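Long-range contacts in UPF0098 protein YbcL (Escherichia coli, PDB 1FUX), which is of unknown function but belongs to the phosphatidylethanolamine-binding protein family, forming a homodimer related to a Raf kinase inhibitor protein: residues F3-N8 with A155-V160; F48-Y53 with F122-L127; S61-W66 with N99-A104. All blocks are in the same frame, centred on the assembly; numbering follows the deposited sequence.

Contact 1 (F3-N8 with A155-V160); sequences FQVTSN and AEITPV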
loop_
_atom_site.group_PDB
_atom_site.type_symbol
_atom_site.label_atom_id
_atom_site.label_comp_id
_atom_site.label_asym_id
_atom_site.label_seq_id
_atom_site.Cartn_x
_atom_site.Cartn_y
_atom_site.Cartn_z
ATOM N N PHE A 3 21.991 -13.755 -9.659
ATOM C CA PHE A 3 20.786 -14.304 -8.971
ATOM C C PHE A 3 19.630 -14.461 -9.929
ATOM O O PHE A 3 19.288 -13.529 -10.659
ATOM C CB PHE A 3 20.415 -13.511 -7.750
ATOM C CG PHE A 3 19.362 -14.030 -6.818
ATOM C CD1 PHE A 3 19.433 -15.287 -6.236
ATOM C CD2 PHE A 3 18.260 -13.247 -6.509
ATOM C CE1 PHE A 3 18.507 -15.764 -5.341
ATOM C CE2 PHE A 3 17.316 -13.713 -5.613
ATOM C CZ PHE A 3 17.409 -14.962 -5.020
ATOM N N GLN A 4 19.018 -15.656 -10.038
ATOM C CA GLN A 4 18.001 -15.899 -11.037
ATOM C C GLN A 4 16.779 -16.655 -10.461
ATOM O O GLN A 4 16.951 -17.214 -9.400
ATOM C CB GLN A 4 18.574 -16.753 -12.196
ATOM C CG GLN A 4 19.620 -16.113 -13.093
ATOM C CD GLN A 4 20.669 -17.108 -13.586
ATOM O OE1 GLN A 4 20.305 -18.044 -14.271
ATOM N NE2 GLN A 4 21.925 -16.897 -13.217
ATOM N N VAL A 5 15.672 -16.557 -11.120
ATOM C CA VAL A 5 14.429 -17.251 -10.699
ATOM C C VAL A 5 13.720 -17.736 -11.947
ATOM O O VAL A 5 13.726 -17.108 -13.012
ATOM C CB VAL A 5 13.500 -16.395 -9.828
ATOM C CG1 VAL A 5 13.051 -15.145 -10.532
ATOM C CG2 VAL A 5 12.275 -17.211 -9.360
ATOM N N THR A 6 13.080 -18.920 -11.863
ATOM C CA THR A 6 12.315 -19.494 -12.937
ATOM C C THR A 6 10.929 -19.964 -12.416
ATOM O O THR A 6 10.784 -20.045 -11.203
ATOM C CB THR A 6 12.961 -20.770 -13.526
ATOM O OG1 THR A 6 13.093 -21.784 -12.517
ATOM C CG2 THR A 6 14.359 -20.435 -14.033
ATOM N N SER A 7 10.044 -20.282 -13.344
ATOM C CA SER A 7 8.730 -20.780 -12.930
ATOM C C SER A 7 8.211 -21.718 -14.028
ATOM O O SER A 7 8.320 -21.480 -15.223
ATOM C CB SER A 7 7.679 -19.690 -12.647
ATOM O OG SER A 7 6.386 -20.320 -12.515
ATOM N N ASN A 8 7.439 -22.709 -13.565
ATOM C CA ASN A 8 6.817 -23.648 -14.507
ATOM C C ASN A 8 5.464 -23.134 -14.982
ATOM O O ASN A 8 4.889 -23.587 -15.987
ATOM C CB ASN A 8 6.628 -24.996 -13.793
ATOM C CG ASN A 8 7.830 -25.578 -13.106
ATOM O OD1 ASN A 8 8.905 -25.772 -13.702
ATOM N ND2 ASN A 8 7.742 -25.955 -11.821
ATOM N N ALA A 155 15.742 -11.120 -8.229
ATOM C CA ALA A 155 15.471 -11.609 -9.547
ATOM C C ALA A 155 13.939 -11.586 -9.741
ATOM O O ALA A 155 13.236 -11.856 -8.762
ATOM C CB ALA A 155 15.943 -13.046 -9.768
ATOM N N GLU A 156 13.493 -11.351 -10.935
ATOM C CA GLU A 156 12.030 -11.272 -11.088
ATOM C C GLU A 156 11.520 -11.776 -12.412
ATOM O O GLU A 156 12.226 -11.915 -13.424
ATOM C CB GLU A 156 11.670 -9.790 -10.826
ATOM C CG GLU A 156 12.053 -8.869 -11.947
ATOM C CD GLU A 156 12.086 -7.398 -11.579
ATOM O OE1 GLU A 156 11.189 -6.636 -11.991
ATOM O OE2 GLU A 156 13.046 -6.996 -10.881
ATOM N N ILE A 157 10.251 -12.206 -12.401
ATOM C CA ILE A 157 9.518 -12.588 -13.596
ATOM C C ILE A 157 8.301 -11.667 -13.709
ATOM O O ILE A 157 7.667 -11.472 -12.678
ATOM C CB ILE A 157 8.953 -14.031 -13.565
ATOM C CG1 ILE A 157 10.151 -14.925 -13.188
ATOM C CG2 ILE A 157 8.368 -14.392 -14.917
ATOM C CD1 ILE A 157 9.746 -16.265 -12.614
ATOM N N THR A 158 7.991 -11.170 -14.883
ATOM C CA THR A 158 6.888 -10.223 -15.039
ATOM C C THR A 158 5.853 -10.588 -16.084
ATOM O O THR A 158 5.766 -10.014 -17.193
ATOM C CB THR A 158 7.502 -8.830 -15.392
ATOM O OG1 THR A 158 8.551 -8.485 -14.482
ATOM C CG2 THR A 158 6.476 -7.708 -15.306
ATOM N N PRO A 159 4.914 -11.470 -15.714
ATOM C CA PRO A 159 3.790 -11.826 -16.542
ATOM C C PRO A 159 2.811 -10.660 -16.610
ATOM O O PRO A 159 2.958 -9.653 -15.895
ATOM C CB PRO A 159 3.132 -13.024 -15.834
ATOM C CG PRO A 159 3.571 -12.917 -14.400
ATOM C CD PRO A 159 4.916 -12.229 -14.446
ATOM N N VAL A 160 1.859 -10.782 -17.534
ATOM C CA VAL A 160 0.890 -9.702 -17.752
ATOM C C VAL A 160 -0.518 -10.285 -17.641
ATOM O O VAL A 160 -0.668 -11.508 -17.651
ATOM C CB VAL A 160 1.047 -9.010 -19.117
ATOM C CG1 VAL A 160 2.409 -8.315 -19.240
ATOM C CG2 VAL A 160 0.934 -9.975 -20.296
#

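Contact 2 (F48-Y53 with F122-L127); sequences FAVTVY and FKVWAL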
loop_
_atom_site.group_PDB
_atom_site.type_symbol
_atom_site.label_atom_id
_atom_site.label_comp_id
_atom_site.label_asym_id
_atom_site.label_seq_id
_atom_site.Cartn_x
_atom_site.Cartn_y
_atom_site.Cartn_z
ATOM N N PHE A 48 15.303 -15.714 2.378
ATOM C CA PHE A 48 14.742 -15.255 1.105
ATOM C C PHE A 48 13.341 -14.639 1.319
ATOM O O PHE A 48 12.742 -14.823 2.380
ATOM C CB PHE A 48 14.586 -16.400 0.085
ATOM C CG PHE A 48 15.897 -17.055 -0.300
ATOM C CD1 PHE A 48 16.302 -18.219 0.363
ATOM C CD2 PHE A 48 16.673 -16.508 -1.293
ATOM C CE1 PHE A 48 17.511 -18.812 -0.035
ATOM C CE2 PHE A 48 17.892 -17.080 -1.672
ATOM C CZ PHE A 48 18.286 -18.255 -1.031
ATOM N N ALA A 49 12.943 -13.852 0.312
ATOM C CA ALA A 49 11.577 -13.265 0.438
ATOM C C ALA A 49 11.002 -13.261 -0.951
ATOM O O ALA A 49 11.756 -13.278 -1.948
ATOM C CB ALA A 49 11.688 -11.901 1.081
ATOM N N VAL A 50 9.661 -13.299 -1.090
ATOM C CA VAL A 50 9.072 -13.205 -2.421
ATOM C C VAL A 50 7.996 -12.082 -2.350
ATOM O O VAL A 50 7.254 -12.108 -1.372
ATOM C CB VAL A 50 8.410 -14.505 -2.918
ATOM C CG1 VAL A 50 7.627 -14.323 -4.223
ATOM C CG2 VAL A 50 9.557 -15.499 -3.196
ATOM N N THR A 51 7.951 -11.203 -3.338
ATOM C CA THR A 51 6.896 -10.183 -3.332
ATOM C C THR A 51 6.254 -10.216 -4.698
ATOM O O THR A 51 6.860 -10.554 -5.720
ATOM C CB THR A 51 7.361 -8.728 -3.041
ATOM O OG1 THR A 51 8.409 -8.334 -3.935
ATOM C CG2 THR A 51 7.814 -8.573 -1.584
ATOM N N VAL A 52 4.967 -9.754 -4.795
ATOM C CA VAL A 52 4.255 -9.700 -6.049
ATOM C C VAL A 52 3.578 -8.312 -6.023
ATOM O O VAL A 52 2.824 -8.009 -5.079
ATOM C CB VAL A 52 3.190 -10.783 -6.263
ATOM C CG1 VAL A 52 2.489 -10.592 -7.599
ATOM C CG2 VAL A 52 3.856 -12.171 -6.121
ATOM N N TYR A 53 3.916 -7.521 -7.021
ATOM C CA TYR A 53 3.473 -6.121 -7.047
ATOM C C TYR A 53 3.045 -5.675 -8.428
ATOM O O TYR A 53 3.681 -6.090 -9.402
ATOM C CB TYR A 53 4.643 -5.237 -6.602
ATOM C CG TYR A 53 4.285 -3.743 -6.469
ATOM C CD1 TYR A 53 3.603 -3.272 -5.354
ATOM C CD2 TYR A 53 4.717 -2.875 -7.414
ATOM C CE1 TYR A 53 3.304 -1.899 -5.276
ATOM C CE2 TYR A 53 4.487 -1.490 -7.337
ATOM C CZ TYR A 53 3.750 -1.050 -6.262
ATOM O OH TYR A 53 3.517 0.336 -6.151
ATOM N N PHE A 122 6.793 -10.451 -10.128
ATOM C CA PHE A 122 7.011 -11.546 -9.185
ATOM C C PHE A 122 8.515 -11.481 -8.917
ATOM O O PHE A 122 9.319 -11.781 -9.812
ATOM C CB PHE A 122 6.662 -12.931 -9.752
ATOM C CG PHE A 122 5.183 -13.213 -9.822
ATOM C CD1 PHE A 122 4.359 -12.550 -10.737
ATOM C CD2 PHE A 122 4.662 -14.150 -8.958
ATOM C CE1 PHE A 122 2.992 -12.844 -10.745
ATOM C CE2 PHE A 122 3.301 -14.445 -8.960
ATOM C CZ PHE A 122 2.497 -13.789 -9.884
ATOM N N LYS A 123 8.872 -11.137 -7.693
ATOM C CA LYS A 123 10.268 -10.895 -7.376
ATOM C C LYS A 123 10.772 -11.672 -6.184
ATOM O O LYS A 123 10.158 -11.768 -5.123
ATOM C CB LYS A 123 10.331 -9.369 -7.076
ATOM C CG LYS A 123 11.702 -8.807 -6.648
ATOM C CD LYS A 123 11.561 -7.300 -6.959
ATOM C CE LYS A 123 12.659 -6.443 -6.377
ATOM N NZ LYS A 123 12.280 -4.987 -6.520
ATOM N N VAL A 124 11.941 -12.351 -6.358
ATOM C CA VAL A 124 12.540 -13.036 -5.245
ATOM C C VAL A 124 13.726 -12.224 -4.726
ATOM O O VAL A 124 14.499 -11.692 -5.530
ATOM C CB VAL A 124 13.085 -14.446 -5.690
ATOM C CG1 VAL A 124 13.516 -15.135 -4.411
ATOM C CG2 VAL A 124 11.949 -15.168 -6.401
ATOM N N TRP A 125 13.895 -12.117 -3.441
ATOM C CA TRP A 125 14.901 -11.369 -2.741
ATOM C C TRP A 125 15.830 -12.264 -1.919
ATOM O O TRP A 125 15.337 -13.081 -1.144
ATOM C CB TRP A 125 14.313 -10.393 -1.696
ATOM C CG TRP A 125 13.225 -9.512 -2.229
ATOM C CD1 TRP A 125 12.009 -9.905 -2.730
ATOM C CD2 TRP A 125 13.214 -8.073 -2.261
ATOM N NE1 TRP A 125 11.254 -8.812 -3.128
ATOM C CE2 TRP A 125 11.963 -7.682 -2.798
ATOM C CE3 TRP A 125 14.148 -7.113 -1.859
ATOM C CZ2 TRP A 125 11.639 -6.336 -2.949
ATOM C CZ3 TRP A 125 13.819 -5.781 -2.035
ATOM C CH2 TRP A 125 12.583 -5.421 -2.554
ATOM N N ALA A 126 17.122 -12.029 -2.050
ATOM C CA ALA A 126 18.160 -12.677 -1.261
ATOM C C ALA A 126 18.539 -11.647 -0.190
ATOM O O ALA A 126 18.961 -10.531 -0.547
ATOM C CB ALA A 126 19.428 -13.026 -2.017
ATOM N N LEU A 127 18.325 -11.963 1.065
ATOM C CA LEU A 127 18.578 -10.974 2.102
ATOM C C LEU A 127 19.755 -11.331 3.010
ATOM O O LEU A 127 20.014 -12.506 3.322
ATOM C CB LEU A 127 17.319 -10.840 2.947
ATOM C CG LEU A 127 16.016 -10.637 2.145
ATOM C CD1 LEU A 127 14.825 -10.889 3.049
ATOM C CD2 LEU A 127 15.988 -9.273 1.491
#

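Contact 3 (S61-W66 with N99-A104); sequences SGWWHW and NDFGYA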
loop_
_atom_site.group_PDB
_atom_site.type_symbol
_atom_site.label_atom_id
_atom_site.label_comp_id
_atom_site.label_asym_id
_atom_site.label_seq_id
_atom_site.Cartn_x
_atom_site.Cartn_y
_atom_site.Cartn_z
ATOM N N SER A 61 -0.631 3.900 -5.399
ATOM C CA SER A 61 0.469 3.187 -4.738
ATOM C C SER A 61 0.615 1.759 -5.295
ATOM O O SER A 61 1.322 0.980 -4.643
ATOM C CB SER A 61 0.222 3.004 -3.230
ATOM O OG SER A 61 -1.016 2.346 -2.930
ATOM N N GLY A 62 0.096 1.520 -6.479
ATOM C CA GLY A 62 0.150 0.189 -7.108
ATOM C C GLY A 62 -0.676 -0.784 -6.250
ATOM O O GLY A 62 -1.620 -0.345 -5.585
ATOM N N TRP A 63 -0.289 -2.048 -6.224
ATOM C CA TRP A 63 -1.047 -3.068 -5.491
ATOM C C TRP A 63 -0.095 -4.175 -5.068
ATOM O O TRP A 63 0.614 -4.755 -5.879
ATOM C CB TRP A 63 -2.158 -3.624 -6.383
ATOM C CG TRP A 63 -3.194 -4.382 -5.566
ATOM C CD1 TRP A 63 -3.164 -5.698 -5.220
ATOM C CD2 TRP A 63 -4.384 -3.820 -5.004
ATOM N NE1 TRP A 63 -4.272 -6.008 -4.445
ATOM C CE2 TRP A 63 -5.054 -4.874 -4.348
ATOM C CE3 TRP A 63 -4.966 -2.548 -5.038
ATOM C CZ2 TRP A 63 -6.287 -4.702 -3.703
ATOM C CZ3 TRP A 63 -6.187 -2.380 -4.389
ATOM C CH2 TRP A 63 -6.831 -3.434 -3.734
ATOM N N TRP A 64 -0.089 -4.418 -3.762
ATOM C CA TRP A 64 0.721 -5.550 -3.252
ATOM C C TRP A 64 -0.116 -6.812 -3.337
ATOM O O TRP A 64 -1.147 -6.931 -2.697
ATOM C CB TRP A 64 1.104 -5.303 -1.792
ATOM C CG TRP A 64 2.117 -4.208 -1.622
ATOM C CD1 TRP A 64 1.938 -2.925 -1.173
ATOM C CD2 TRP A 64 3.527 -4.339 -1.895
ATOM N NE1 TRP A 64 3.145 -2.267 -1.178
ATOM C CE2 TRP A 64 4.137 -3.109 -1.594
ATOM C CE3 TRP A 64 4.327 -5.385 -2.382
ATOM C CZ2 TRP A 64 5.501 -2.871 -1.770
ATOM C CZ3 TRP A 64 5.691 -5.154 -2.517
ATOM C CH2 TRP A 64 6.287 -3.924 -2.217
ATOM N N HIS A 65 0.251 -7.799 -4.149
ATOM C CA HIS A 65 -0.515 -9.034 -4.297
ATOM C C HIS A 65 -0.031 -10.128 -3.361
ATOM O O HIS A 65 -0.796 -11.057 -3.036
ATOM C CB HIS A 65 -0.317 -9.507 -5.769
ATOM C CG HIS A 65 -1.214 -8.721 -6.696
ATOM N ND1 HIS A 65 -2.482 -9.112 -7.064
ATOM C CD2 HIS A 65 -0.971 -7.553 -7.346
ATOM C CE1 HIS A 65 -3.005 -8.200 -7.890
ATOM N NE2 HIS A 65 -2.089 -7.213 -8.064
ATOM N N TRP A 66 1.231 -10.078 -2.944
ATOM C CA TRP A 66 1.708 -11.129 -2.019
ATOM C C TRP A 66 2.994 -10.708 -1.353
ATOM O O TRP A 66 3.829 -10.093 -2.047
ATOM C CB TRP A 66 2.078 -12.347 -2.913
ATOM C CG TRP A 66 2.310 -13.627 -2.149
ATOM C CD1 TRP A 66 1.848 -13.978 -0.905
ATOM C CD2 TRP A 66 2.965 -14.798 -2.692
ATOM N NE1 TRP A 66 2.206 -15.293 -0.647
ATOM C CE2 TRP A 66 2.899 -15.796 -1.722
ATOM C CE3 TRP A 66 3.622 -15.054 -3.898
ATOM C CZ2 TRP A 66 3.490 -17.076 -1.867
ATOM C CZ3 TRP A 66 4.190 -16.338 -4.083
ATOM C CH2 TRP A 66 4.110 -17.340 -3.071
ATOM N N ASN A 99 -1.569 -8.470 2.164
ATOM C CA ASN A 99 -1.654 -7.941 0.808
ATOM C C ASN A 99 -2.674 -6.787 0.746
ATOM O O ASN A 99 -3.322 -6.505 1.778
ATOM C CB ASN A 99 -1.923 -9.084 -0.174
ATOM C CG ASN A 99 -3.311 -9.646 -0.046
ATOM O OD1 ASN A 99 -4.265 -9.006 0.411
ATOM N ND2 ASN A 99 -3.519 -10.938 -0.386
ATOM N N ASP A 100 -2.830 -6.127 -0.394
ATOM C CA ASP A 100 -3.727 -4.970 -0.501
ATOM C C ASP A 100 -5.160 -5.382 -0.537
ATOM O O ASP A 100 -6.076 -4.590 -0.249
ATOM C CB ASP A 100 -3.325 -4.046 -1.663
ATOM C CG ASP A 100 -2.133 -3.169 -1.288
ATOM O OD1 ASP A 100 -1.913 -2.970 -0.063
ATOM O OD2 ASP A 100 -1.427 -2.703 -2.211
ATOM N N PHE A 101 -5.447 -6.682 -0.793
ATOM C CA PHE A 101 -6.799 -7.177 -0.683
ATOM C C PHE A 101 -7.211 -7.276 0.774
ATOM O O PHE A 101 -8.414 -7.507 1.044
ATOM C CB PHE A 101 -6.944 -8.597 -1.270
ATOM C CG PHE A 101 -6.599 -8.636 -2.732
ATOM C CD1 PHE A 101 -5.391 -9.148 -3.161
ATOM C CD2 PHE A 101 -7.533 -8.175 -3.667
ATOM C CE1 PHE A 101 -5.129 -9.195 -4.538
ATOM C CE2 PHE A 101 -7.290 -8.233 -5.035
ATOM C CZ PHE A 101 -6.071 -8.755 -5.457
ATOM N N GLY A 102 -6.288 -7.306 1.715
ATOM C CA GLY A 102 -6.603 -7.335 3.127
ATOM C C GLY A 102 -6.344 -8.659 3.824
ATOM O O GLY A 102 -6.924 -8.805 4.898
ATOM N N TYR A 103 -5.588 -9.570 3.215
ATOM C CA TYR A 103 -5.270 -10.820 3.900
ATOM C C TYR A 103 -3.808 -11.211 3.716
ATOM O O TYR A 103 -3.137 -10.756 2.784
ATOM C CB TYR A 103 -6.187 -11.988 3.542
ATOM C CG TYR A 103 -6.182 -12.380 2.088
ATOM C CD1 TYR A 103 -5.305 -13.401 1.724
ATOM C CD2 TYR A 103 -6.994 -11.825 1.113
ATOM C CE1 TYR A 103 -5.269 -13.839 0.411
ATOM C CE2 TYR A 103 -6.992 -12.265 -0.200
ATOM C CZ TYR A 103 -6.088 -13.276 -0.523
ATOM O OH TYR A 103 -6.007 -13.733 -1.834
ATOM N N ALA A 104 -3.357 -12.103 4.616
ATOM C CA ALA A 104 -1.986 -12.594 4.572
ATOM C C ALA A 104 -1.894 -13.860 3.697
ATOM O O ALA A 104 -2.044 -14.966 4.185
ATOM C CB ALA A 104 -1.577 -12.908 6.013
HETATM O O HOH W 1 -0.074 -0.567 -2.607
#

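Contact 1 (F3-N8 with A155-V160)
Val5 and Ile157 are brought together by their first torsions: Val5 carries CG1 between its backbone N and carbonyl carbon (chi1 60°), while Ile157 holds CG1 beside its backbone N, anti to the carbonyl carbon (chi1 -51°). With these settings Val5 CG1 lies 3.9 Å from Ile157 CG1, and it also packs 3.7 Å from Ala155 CB. The Ala155 methyl has further neighbours in the N-terminal segment, for Phe3 O approaches Ala155 CB to 3.5 Å. The Phe3 ring comes in obliquely at the same residue, with Phe3 CD2 4.0 Å from Ala155 CB. At the other end, Ile157 CD1 lies against the Thr6 backbone and stands 4.0 Å from Ser7 CB. No hydrogen bond crosses between the segments, which together with these carbon-carbon contacts marks apolar packing between strands of two different sheets. The axes of strands 4-6 and 155-157 approach to 5.7 Å at an angle of 27°. Their backbones pair elsewhere: Gln4 and Thr6 bond to Ser39 and Thr37, whereas Ala155 and Ile157 bond to Val124 and Phe122. Leu36 touches both Val5 and Ile157, and Val124 touches both Phe3 and Val5. Strand 4-6, at the border of the three-stranded antiparallel sheet with 36-39 and 77-78, thus lies against strand 151-161, an outermost strand of the five-stranded sheet.

Contact 2 (F48-Y53 with F122-L127)
Ala49 with Trp125 and Thr51 with Lys123 are the hydrogen-bonded pairs of an antiparallel pairing, each pair exchanging two backbone bonds with N to O separations of 2.9 Å. CA-H...O contacts fill in at the non-hydrogen-bonded positions, as where Val50 CA lies 3.2 Å from Lys123 O. A side-chain hydrogen bond reinforces the pairing: Trp125 NE1 donates to Thr51 OG1 over 3.0 Å with an N-H...O angle of 157°, the hydroxyl oxygen standing at the indole edge, nearly in the ring plane. Thr51 presents OG1 there by setting it between its own backbone N and carbonyl carbon (chi1 54°). Lys123 CE, from the same strand as the indole, sits over one indole face toward the rim. Strand 47-54 is the middle strand of the five-stranded antiparallel sheet at the core of this PEBP-family fold, and 118-127 its neighbour on one side; Leu147 of helix 140-148 packs on the face bearing Ala49, Thr51 and Trp125. Replacing Trp125 by an alanine would probably leave Thr51 OG1 without its indole donor and open a gap beneath Leu147. Apolar contacts serve both faces. On the face of Ala49, Leu127 CD1 lies 3.8 Å from Ala49 CB. On the other, Val50 CG2 meets Val124 CG2 at 4.0 Å, and Val52 lays both methyls over one face of Phe122. Val52 CG1 is 3.9 Å from the centroid of the Phe122 ring, 12° off its normal, in a CH-pi contact, while Val52 CG2 is 3.6 Å from Phe122 CD2.

Contact 3 (S61-W66 with N99-A104)
Asp100 pairs with the backbone of Trp64 through both its side chain and its main chain: Trp64 N donates to Asp100 OD2 over 2.7 Å, and Asp100 N returns to Trp64 O over 3.0 Å. Both bonds are nearly straight, yet the amide of Trp64 meets OD2 from above the carboxylate plane, 53° out of it. A water 2.6 Å from Asp100 OD2 links the carboxylate to the carbonyl of Ser61. With Trp63 CG anti to its backbone N (chi1 -164°), the Asp100 methylene sits over the Trp63 five-membered ring, CB 3.5 Å from the ring centroid, a CH-pi contact. The indole edge of Trp63 points into the face of Phe101, Trp63 NE1 lying 3.3 Å from Phe101 CE1 with the planes at 63°. Asn99 OD1 accepts the N-H of Tyr103, just past the type I turn 99-102, over 3.2 Å, while Asn99 ND2 bonds Gly105 O. At the dimer interface, Trp64 NE1 bonds Ser61 OG and Asp100 O bonds Ser139 OG, both of the second subunit. His65, bonded to Gly107 O, completes an aromatic cluster with Trp63 and Phe101; its position beside Asp54 is consistent with the anion-binding pocket of PEBP relatives.

Overall arrangement
Contact 2 is the most central and joins neighbouring strands of the main sheet; contact 3 is also buried, but ties a loop to strand 63-72 near the second subunit. Contact 1 lies largely at the surface. All three reach the same five-stranded sheet: strand 151-161 of contact 1 pairs with strand 118-127 of contact 2, whose strand 47-54 pairs with strand 63-72 of contact 3. Contacts 1 and 3 do not touch, their centres being about 19 Å apart on opposite sides of the chain's centre. The chemistry changes accordingly, from mainly apolar packing without hydrogen bonds between sheets, through regular backbone pairing, to carboxylate, water and aromatic interactions between a loop and a strand.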